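Local coordinates for beta-glucuronidase (uncultured Clostridium sp., PDB 6U7J), which hydrolyses beta-D-glucuronides, releasing glucuronic acid, and as a gut microbial enzyme probably helps reactivate estrogens from their conjugates, at residues V395-Y400 / T433-K438; E386-Y391 / R426-E431. All coordinates share one frame; numbering follows the deposited sequence.

Interaction 1 (V395-Y400 / T433-K438)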
ATOM      1  N   VAL B 395      37.278  17.885 -13.270  1.00 33.83           N
ATOM      2  CA  VAL B 395      36.398  16.715 -13.287  1.00 33.15           C
ATOM      3  C   VAL B 395      35.991  16.382 -14.719  1.00 30.11           C
ATOM      4  O   VAL B 395      35.862  15.206 -15.085  1.00 28.69           O
ATOM      5  CB  VAL B 395      35.183  16.942 -12.369  1.00 39.05           C
ATOM      6  CG1 VAL B 395      34.111  15.883 -12.604  1.00 37.33           C
ATOM      7  CG2 VAL B 395      35.629  16.926 -10.910  1.00 38.07           C
ATOM      8  N   LEU B 396      35.833  17.401 -15.565  1.00 34.52           N
ATOM      9  CA  LEU B 396      35.592  17.161 -16.988  1.00 31.87           C
ATOM     10  C   LEU B 396      36.771  16.460 -17.649  1.00 37.05           C
ATOM     11  O   LEU B 396      36.588  15.563 -18.486  1.00 35.83           O
ATOM     12  CB  LEU B 396      35.317  18.483 -17.684  1.00 32.42           C
ATOM     13  CG  LEU B 396      33.881  18.959 -17.530  1.00 37.27           C
ATOM     14  CD1 LEU B 396      33.852  20.425 -17.863  1.00 36.94           C
ATOM     15  CD2 LEU B 396      32.927  18.150 -18.447  1.00 28.53           C
ATOM     16  N   LYS B 397      37.993  16.882 -17.310  1.00 36.24           N
ATOM     17  CA  LYS B 397      39.193  16.209 -17.797  1.00 32.14           C
ATOM     18  C   LYS B 397      39.173  14.728 -17.431  1.00 34.00           C
ATOM     19  O   LYS B 397      39.425  13.859 -18.279  1.00 33.49           O
ATOM     20  CB  LYS B 397      40.427  16.909 -17.209  1.00 35.17           C
ATOM     21  CG  LYS B 397      41.769  16.236 -17.476  1.00 38.07           C
ATOM     22  CD  LYS B 397      42.004  16.069 -18.947  1.00 44.11           C
ATOM     23  CE  LYS B 397      43.482  15.816 -19.238  1.00 49.09           C
ATOM     24  NZ  LYS B 397      43.645  15.420 -20.672  1.00 59.10           N
ATOM     25  N   GLU B 398      38.869  14.424 -16.160  1.00 32.28           N
ATOM     26  CA  GLU B 398      38.814  13.040 -15.691  1.00 33.06           C
ATOM     27  C   GLU B 398      37.697  12.259 -16.386  1.00 33.54           C
ATOM     28  O   GLU B 398      37.905  11.126 -16.835  1.00 34.07           O
ATOM     29  CB  GLU B 398      38.602  13.012 -14.178  1.00 36.06           C
ATOM     30  CG  GLU B 398      39.852  13.045 -13.299  1.00 41.24           C
ATOM     31  CD  GLU B 398      39.477  12.995 -11.821  1.00 53.00           C
ATOM     32  OE1 GLU B 398      39.052  14.048 -11.288  1.00 57.11           O
ATOM     33  OE2 GLU B 398      39.557  11.905 -11.199  1.00 50.44           O
ATOM     34  N   LEU B 399      36.495  12.842 -16.468  1.00 29.33           N
ATOM     35  CA  LEU B 399      35.397  12.146 -17.144  1.00 33.69           C
ATOM     36  C   LEU B 399      35.754  11.840 -18.594  1.00 29.99           C
ATOM     37  O   LEU B 399      35.543  10.713 -19.063  1.00 30.53           O
ATOM     38  CB  LEU B 399      34.102  12.965 -17.087  1.00 27.55           C
ATOM     39  CG  LEU B 399      32.925  12.265 -17.774  1.00 28.45           C
ATOM     40  CD1 LEU B 399      32.666  10.880 -17.204  1.00 28.44           C
ATOM     41  CD2 LEU B 399      31.685  13.103 -17.657  1.00 29.04           C
ATOM     42  N   TYR B 400      36.323  12.820 -19.311  1.00 34.94           N
ATOM     43  CA  TYR B 400      36.731  12.582 -20.696  1.00 29.85           C
ATOM     44  C   TYR B 400      37.751  11.454 -20.781  1.00 30.98           C
ATOM     45  O   TYR B 400      37.626  10.549 -21.613  1.00 33.94           O
ATOM     46  CB  TYR B 400      37.291  13.863 -21.327  1.00 32.66           C
ATOM     47  CG  TYR B 400      37.860  13.616 -22.712  1.00 33.38           C
ATOM     48  CD1 TYR B 400      37.024  13.424 -23.802  1.00 33.56           C
ATOM     49  CD2 TYR B 400      39.247  13.526 -22.917  1.00 36.15           C
ATOM     50  CE1 TYR B 400      37.544  13.169 -25.073  1.00 36.86           C
ATOM     51  CE2 TYR B 400      39.776  13.261 -24.171  1.00 30.86           C
ATOM     52  CZ  TYR B 400      38.924  13.088 -25.247  1.00 38.55           C
ATOM     53  OH  TYR B 400      39.448  12.843 -26.496  1.00 41.50           O
ATOM     54  N   THR B 433      32.654  25.534 -20.962  1.00 37.72           N
ATOM     55  CA  THR B 433      32.320  24.984 -22.275  1.00 40.37           C
ATOM     56  C   THR B 433      33.529  25.003 -23.206  1.00 39.06           C
ATOM     57  O   THR B 433      33.797  24.021 -23.908  1.00 40.39           O
ATOM     58  CB  THR B 433      31.157  25.754 -22.899  1.00 42.20           C
ATOM     59  OG1 THR B 433      31.375  27.160 -22.738  1.00 45.85           O
ATOM     60  CG2 THR B 433      29.852  25.375 -22.240  1.00 38.80           C
ATOM     61  N   LYS B 434      34.283  26.103 -23.209  1.00 40.31           N
ATOM     62  CA  LYS B 434      35.490  26.157 -24.026  1.00 42.45           C
ATOM     63  C   LYS B 434      36.475  25.064 -23.636  1.00 38.51           C
ATOM     64  O   LYS B 434      37.115  24.461 -24.505  1.00 38.38           O
ATOM     65  CB  LYS B 434      36.134  27.533 -23.908  1.00 45.67           C
ATOM     66  CG  LYS B 434      35.533  28.539 -24.881  1.00 50.30           C
ATOM     67  CD  LYS B 434      35.817  29.981 -24.497  1.00 53.01           C
ATOM     68  CE  LYS B 434      37.076  30.105 -23.677  1.00 55.03           C
ATOM     69  NZ  LYS B 434      38.273  29.719 -24.477  1.00 61.95           N
ATOM     70  N   TYR B 435      36.577  24.758 -22.340  1.00 36.61           N
ATOM     71  CA  TYR B 435      37.539  23.742 -21.912  1.00 35.59           C
ATOM     72  C   TYR B 435      37.149  22.347 -22.400  1.00 39.48           C
ATOM     73  O   TYR B 435      38.016  21.576 -22.826  1.00 37.79           O
ATOM     74  CB  TYR B 435      37.690  23.748 -20.392  1.00 37.93           C
ATOM     75  CG  TYR B 435      38.726  22.759 -19.926  1.00 41.77           C
ATOM     76  CD1 TYR B 435      38.354  21.564 -19.313  1.00 39.77           C
ATOM     77  CD2 TYR B 435      40.087  23.002 -20.134  1.00 41.09           C
ATOM     78  CE1 TYR B 435      39.312  20.646 -18.894  1.00 38.55           C
ATOM     79  CE2 TYR B 435      41.052  22.089 -19.720  1.00 42.79           C
ATOM     80  CZ  TYR B 435      40.656  20.916 -19.099  1.00 41.52           C
ATOM     81  OH  TYR B 435      41.605  20.010 -18.698  1.00 46.87           O
ATOM     82  N   ILE B 436      35.858  21.993 -22.335  1.00 37.59           N
ATOM     83  CA  ILE B 436      35.470  20.641 -22.743  1.00 35.25           C
ATOM     84  C   ILE B 436      35.533  20.519 -24.256  1.00 35.07           C
ATOM     85  O   ILE B 436      35.828  19.441 -24.789  1.00 36.10           O
ATOM     86  CB  ILE B 436      34.074  20.264 -22.182  1.00 33.83           C
ATOM     87  CG1 ILE B 436      33.637  18.872 -22.641  1.00 32.66           C
ATOM     88  CG2 ILE B 436      33.015  21.266 -22.585  1.00 34.44           C
ATOM     89  CD1 ILE B 436      34.570  17.728 -22.218  1.00 33.10           C
ATOM     90  N   ARG B 437      35.291  21.617 -24.971  1.00 40.26           N
ATOM     91  CA  ARG B 437      35.442  21.590 -26.427  1.00 42.01           C
ATOM     92  C   ARG B 437      36.889  21.361 -26.839  1.00 41.08           C
ATOM     93  O   ARG B 437      37.138  20.708 -27.859  1.00 41.28           O
ATOM     94  CB  ARG B 437      34.907  22.882 -27.038  1.00 41.73           C
ATOM     95  CG  ARG B 437      33.391  22.923 -27.094  1.00 44.98           C
ATOM     96  CD  ARG B 437      32.891  24.084 -27.928  1.00 44.04           C
ATOM     97  NE  ARG B 437      31.509  24.382 -27.586  1.00 48.28           N
ATOM     98  CZ  ARG B 437      30.467  23.725 -28.077  1.00 46.34           C
ATOM     99  NH1 ARG B 437      30.652  22.734 -28.955  1.00 42.16           N
ATOM    100  NH2 ARG B 437      29.245  24.067 -27.697  1.00 42.59           N
ATOM    101  N   LYS B 438      37.859  21.853 -26.049  1.00 40.68           N
ATOM    102  CA  LYS B 438      39.255  21.609 -26.413  1.00 44.93           C
ATOM    103  C   LYS B 438      39.658  20.163 -26.140  1.00 42.97           C
ATOM    104  O   LYS B 438      40.515  19.620 -26.841  1.00 50.11           O
ATOM    105  CB  LYS B 438      40.201  22.585 -25.694  1.00 40.28           C
ATOM    106  CG  LYS B 438      41.646  22.442 -26.180  1.00 50.99           C
ATOM    107  CD  LYS B 438      42.353  23.778 -26.454  1.00 60.21           C
ATOM    108  CE  LYS B 438      42.495  24.607 -25.186  1.00 64.91           C
ATOM    109  NZ  LYS B 438      43.880  24.527 -24.610  1.00 67.38           N
TER
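Leu396 and Ile436 meet where two consecutive outer helices of the (beta/alpha)8, or TIM, barrel of this family 2 glycoside hydrolase run side by side. Helices 386-403 and 424-439 are separated in the chain by the parallel barrel strand 409-416, and the seam between this pair has two layers, an apolar one next to the strands and a mixed one farther out. The inner layer is Leu396 against Ile436, whose CA atoms form the nearest backbone pair of the two segments. The closest approach is between methyls, Leu396 CD2 lying 4.1 Å from Ile436 CD1, and the two side chains cross at about a right angle. In Ile436, CG1 stands anti to the backbone N (chi1 178°), and the turn at chi2 brings CD1 to the leucine. On the barrel side, Trp412 of strand 409-416 touches Ile436, while Leu396 also packs on Val363 and Val432, so both residues are buried. The outer layer belongs to Tyr435, which is partly exposed. Its ring extends from helix 424-439 to the aliphatic base of Lys397, which lies at the ring edge close to the ring plane. A bend at the second torsion of Lys397 (chi2 57°) lays CD beside the phenolic oxygen together with CB and CG, and NZ then leads away; the closest pair is Lys397 CB and Tyr435 OH, 3.6 Å apart.

Interaction 2 (E386-Y391 / R426-E431)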
ATOM      1  N   GLU B 386      36.317  30.891  -8.749  1.00 38.31           N
ATOM      2  CA  GLU B 386      37.394  30.461  -9.652  1.00 38.75           C
ATOM      3  C   GLU B 386      37.852  29.042  -9.323  1.00 40.52           C
ATOM      4  O   GLU B 386      38.434  28.351 -10.170  1.00 40.71           O
ATOM      5  CB  GLU B 386      38.585  31.437  -9.550  1.00 41.18           C
ATOM      6  CG  GLU B 386      39.359  31.348  -8.214  1.00 50.17           C
ATOM      7  CD  GLU B 386      40.832  31.789  -8.301  1.00 63.41           C
ATOM      8  OE1 GLU B 386      41.466  31.945  -7.225  1.00 63.42           O
ATOM      9  OE2 GLU B 386      41.357  31.971  -9.432  1.00 59.18           O
ATOM     10  N   LYS B 387      37.575  28.616  -8.094  1.00 46.50           N
ATOM     11  CA  LYS B 387      37.923  27.332  -7.526  1.00 44.17           C
ATOM     12  C   LYS B 387      37.092  26.203  -8.010  1.00 42.95           C
ATOM     13  O   LYS B 387      37.613  25.159  -8.434  1.00 39.95           O
ATOM     14  CB  LYS B 387      37.709  27.296  -6.020  1.00 52.11           C
ATOM     15  CG  LYS B 387      38.894  27.750  -5.498  1.00 55.29           C
ATOM     16  CD  LYS B 387      39.903  26.998  -6.146  1.00 61.55           C
ATOM     17  CE  LYS B 387      40.866  28.093  -6.212  1.00 73.31           C
ATOM     18  NZ  LYS B 387      41.280  28.118  -4.736  1.00 77.57           N
ATOM     19  N   THR B 388      35.833  26.355  -7.663  1.00 34.89           N
ATOM     20  CA  THR B 388      34.806  25.564  -8.263  1.00 37.53           C
ATOM     21  C   THR B 388      35.114  25.416  -9.734  1.00 34.03           C
ATOM     22  O   THR B 388      35.109  24.307 -10.264  1.00 32.93           O
ATOM     23  CB  THR B 388      33.486  26.261  -8.049  1.00 33.74           C
ATOM     24  OG1 THR B 388      33.392  26.659  -6.678  1.00 32.15           O
ATOM     25  CG2 THR B 388      32.372  25.289  -8.417  1.00 33.13           C
ATOM     26  N   LEU B 389      35.413  26.536 -10.398  1.00 35.01           N
ATOM     27  CA  LEU B 389      35.634  26.517 -11.840  1.00 34.77           C
ATOM     28  C   LEU B 389      36.821  25.630 -12.209  1.00 35.15           C
ATOM     29  O   LEU B 389      36.734  24.810 -13.133  1.00 35.78           O
ATOM     30  CB  LEU B 389      35.828  27.951 -12.344  1.00 36.92           C
ATOM     31  CG  LEU B 389      36.183  28.150 -13.824  1.00 43.26           C
ATOM     32  CD1 LEU B 389      35.252  27.351 -14.698  1.00 37.87           C
ATOM     33  CD2 LEU B 389      36.144  29.631 -14.206  1.00 37.25           C
ATOM     34  N   ALA B 390      37.948  25.787 -11.506  1.00 36.03           N
ATOM     35  CA  ALA B 390      39.116  24.969 -11.822  1.00 35.37           C
ATOM     36  C   ALA B 390      38.846  23.501 -11.512  1.00 38.36           C
ATOM     37  O   ALA B 390      39.226  22.616 -12.289  1.00 35.06           O
ATOM     38  CB  ALA B 390      40.343  25.464 -11.062  1.00 37.06           C
ATOM     39  N   TYR B 391      38.143  23.230 -10.403  1.00 37.97           N
ATOM     40  CA  TYR B 391      37.820  21.846 -10.074  1.00 37.02           C
ATOM     41  C   TYR B 391      36.822  21.271 -11.082  1.00 34.98           C
ATOM     42  O   TYR B 391      36.935  20.109 -11.490  1.00 37.35           O
ATOM     43  CB  TYR B 391      37.297  21.764  -8.635  1.00 33.08           C
ATOM     44  CG  TYR B 391      36.887  20.363  -8.264  1.00 36.07           C
ATOM     45  CD1 TYR B 391      37.832  19.351  -8.192  1.00 34.56           C
ATOM     46  CD2 TYR B 391      35.546  20.043  -8.034  1.00 33.42           C
ATOM     47  CE1 TYR B 391      37.470  18.066  -7.882  1.00 36.73           C
ATOM     48  CE2 TYR B 391      35.169  18.759  -7.711  1.00 33.01           C
ATOM     49  CZ  TYR B 391      36.135  17.775  -7.641  1.00 37.26           C
ATOM     50  OH  TYR B 391      35.781  16.492  -7.338  1.00 37.64           O
ATOM     51  N   ARG B 426      27.670  33.668 -16.743  1.00 38.82           N
ATOM     52  CA  ARG B 426      28.038  33.600 -18.155  1.00 39.40           C
ATOM     53  C   ARG B 426      29.530  33.315 -18.334  1.00 42.73           C
ATOM     54  O   ARG B 426      29.911  32.420 -19.102  1.00 40.73           O
ATOM     55  CB  ARG B 426      27.649  34.895 -18.869  1.00 44.66           C
ATOM     56  CG  ARG B 426      27.841  34.830 -20.392  1.00 46.67           C
ATOM     57  CD  ARG B 426      27.931  36.211 -21.005  1.00 48.48           C
ATOM     58  NE  ARG B 426      26.937  37.101 -20.420  1.00 50.61           N
ATOM     59  CZ  ARG B 426      25.715  37.264 -20.908  1.00 54.37           C
ATOM     60  NH1 ARG B 426      25.357  36.595 -22.001  1.00 51.36           N
ATOM     61  NH2 ARG B 426      24.859  38.088 -20.309  1.00 46.93           N
ATOM     62  N   ASN B 427      30.393  34.066 -17.638  1.00 41.71           N
ATOM     63  CA  ASN B 427      31.834  33.815 -17.736  1.00 43.83           C
ATOM     64  C   ASN B 427      32.193  32.411 -17.256  1.00 42.43           C
ATOM     65  O   ASN B 427      33.058  31.748 -17.843  1.00 41.97           O
ATOM     66  CB  ASN B 427      32.613  34.853 -16.921  1.00 44.17           C
ATOM     67  CG  ASN B 427      32.713  36.203 -17.617  1.00 52.73           C
ATOM     68  OD1 ASN B 427      32.296  36.364 -18.769  1.00 54.13           O
ATOM     69  ND2 ASN B 427      33.250  37.189 -16.906  1.00 50.42           N
ATOM     70  N   TYR B 428      31.562  31.957 -16.166  1.00 40.41           N
ATOM     71  CA  TYR B 428      31.856  30.636 -15.617  1.00 37.66           C
ATOM     72  C   TYR B 428      31.643  29.564 -16.669  1.00 36.12           C
ATOM     73  O   TYR B 428      32.548  28.783 -16.981  1.00 36.75           O
ATOM     74  CB  TYR B 428      30.980  30.367 -14.381  1.00 36.49           C
ATOM     75  CG  TYR B 428      31.291  29.061 -13.682  1.00 37.47           C
ATOM     76  CD1 TYR B 428      30.813  27.851 -14.175  1.00 34.59           C
ATOM     77  CD2 TYR B 428      32.073  29.037 -12.529  1.00 36.08           C
ATOM     78  CE1 TYR B 428      31.111  26.662 -13.549  1.00 37.95           C
ATOM     79  CE2 TYR B 428      32.365  27.843 -11.884  1.00 34.58           C
ATOM     80  CZ  TYR B 428      31.889  26.663 -12.404  1.00 36.02           C
ATOM     81  OH  TYR B 428      32.190  25.476 -11.781  1.00 37.77           O
ATOM     82  N   PHE B 429      30.453  29.527 -17.250  1.00 37.15           N
ATOM     83  CA  PHE B 429      30.142  28.439 -18.158  1.00 38.05           C
ATOM     84  C   PHE B 429      30.778  28.616 -19.522  1.00 37.69           C
ATOM     85  O   PHE B 429      30.999  27.618 -20.215  1.00 38.80           O
ATOM     86  CB  PHE B 429      28.621  28.270 -18.237  1.00 36.72           C
ATOM     87  CG  PHE B 429      28.050  27.663 -16.980  1.00 33.77           C
ATOM     88  CD1 PHE B 429      28.182  26.302 -16.738  1.00 37.31           C
ATOM     89  CD2 PHE B 429      27.481  28.456 -16.010  1.00 33.97           C
ATOM     90  CE1 PHE B 429      27.693  25.731 -15.562  1.00 37.60           C
ATOM     91  CE2 PHE B 429      26.991  27.902 -14.833  1.00 37.99           C
ATOM     92  CZ  PHE B 429      27.099  26.531 -14.612  1.00 36.67           C
ATOM     93  N   GLU B 430      31.105  29.847 -19.918  1.00 41.19           N
ATOM     94  CA  GLU B 430      31.893  30.017 -21.135  1.00 42.75           C
ATOM     95  C   GLU B 430      33.263  29.387 -20.978  1.00 44.83           C
ATOM     96  O   GLU B 430      33.747  28.696 -21.886  1.00 46.89           O
ATOM     97  CB  GLU B 430      32.049  31.492 -21.490  1.00 46.15           C
ATOM     98  CG  GLU B 430      32.643  31.665 -22.875  1.00 48.75           C
ATOM     99  CD  GLU B 430      33.085  33.080 -23.153  1.00 57.19           C
ATOM    100  OE1 GLU B 430      33.231  33.435 -24.345  1.00 60.82           O
ATOM    101  OE2 GLU B 430      33.287  33.836 -22.181  1.00 64.49           O
ATOM    102  N   GLU B 431      33.902  29.614 -19.826  1.00 41.74           N
ATOM    103  CA  GLU B 431      35.156  28.937 -19.530  1.00 39.29           C
ATOM    104  C   GLU B 431      34.977  27.423 -19.557  1.00 41.33           C
ATOM    105  O   GLU B 431      35.746  26.707 -20.209  1.00 40.19           O
ATOM    106  CB  GLU B 431      35.685  29.400 -18.176  1.00 40.33           C
ATOM    107  CG  GLU B 431      36.768  30.455 -18.281  1.00 52.57           C
ATOM    108  CD  GLU B 431      37.894  30.019 -19.207  1.00 55.81           C
ATOM    109  OE1 GLU B 431      38.611  29.050 -18.864  1.00 57.71           O
ATOM    110  OE2 GLU B 431      38.042  30.629 -20.289  1.00 58.49           O
TER
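Leu389 and Tyr428 anchor a helix-helix packing contact between two nearly parallel outer helices of the TIM barrel, formed by the first turns of helix 386-403 and the early part of helix 424-439. The axes of the two segments approach to 10.5 Å, with a signed crossing angle of -18°, and the Tyr428 ring lies between the helices. Its CG is anti to the backbone N (chi1 -176°), an orientation that sends the ring across to the opposite backbone. Leu389 is the main partner. Its CD1 methyl sits over the centre of one face of the Tyr428 ring in a CH-pi contact, 4.0 Å from the centroid and 10° off the normal, while Leu389 CB comes to 3.5 Å from Tyr428 CE2. The other methyl, Leu389 CD2, rests 4.0 Å from Glu431 CB, one turn farther along. At the far end of the tyrosine, Thr388 CG2 lies 3.4 Å from Tyr428 OH. The polar ends find partners outside the two segments: Tyr428 OH hydrogen-bonds His392 ND1, Thr388 OG1 bonds the carbonyl of Trp149, and Glu431 OE1 forms a salt bridge with Lys393. The bonds to His392 and Lys393, both on helix 386-403, add polar ties between the same two helices. Phe379 meets the Tyr428 ring edge-to-face, and the next residue, Phe429, turns from helix 386-403 to pack on Ile414 and Thr415 of barrel strand 409-416.

Interactions 1 and 2 are two levels of one helix-helix seam, with centres about 12 Å apart along helices 386-403 and 424-439. Each involves two buried and two partly exposed residues, segregated in interaction 1 but mixed in interaction 2, so neither is wholly core nor wholly surface, and the surface buried is similar, 232 and 222 Å². The chemistry differs. In interaction 1 aliphatic methyls face each other next to a barrel strand, and a tyrosine edge meets a lysine chain on the outer side. Interaction 2, farther from the centre of the chain, centres on a buried aromatic ring with a methyl on its face, supplemented by polar bonds to residues just past the 386-391 segment.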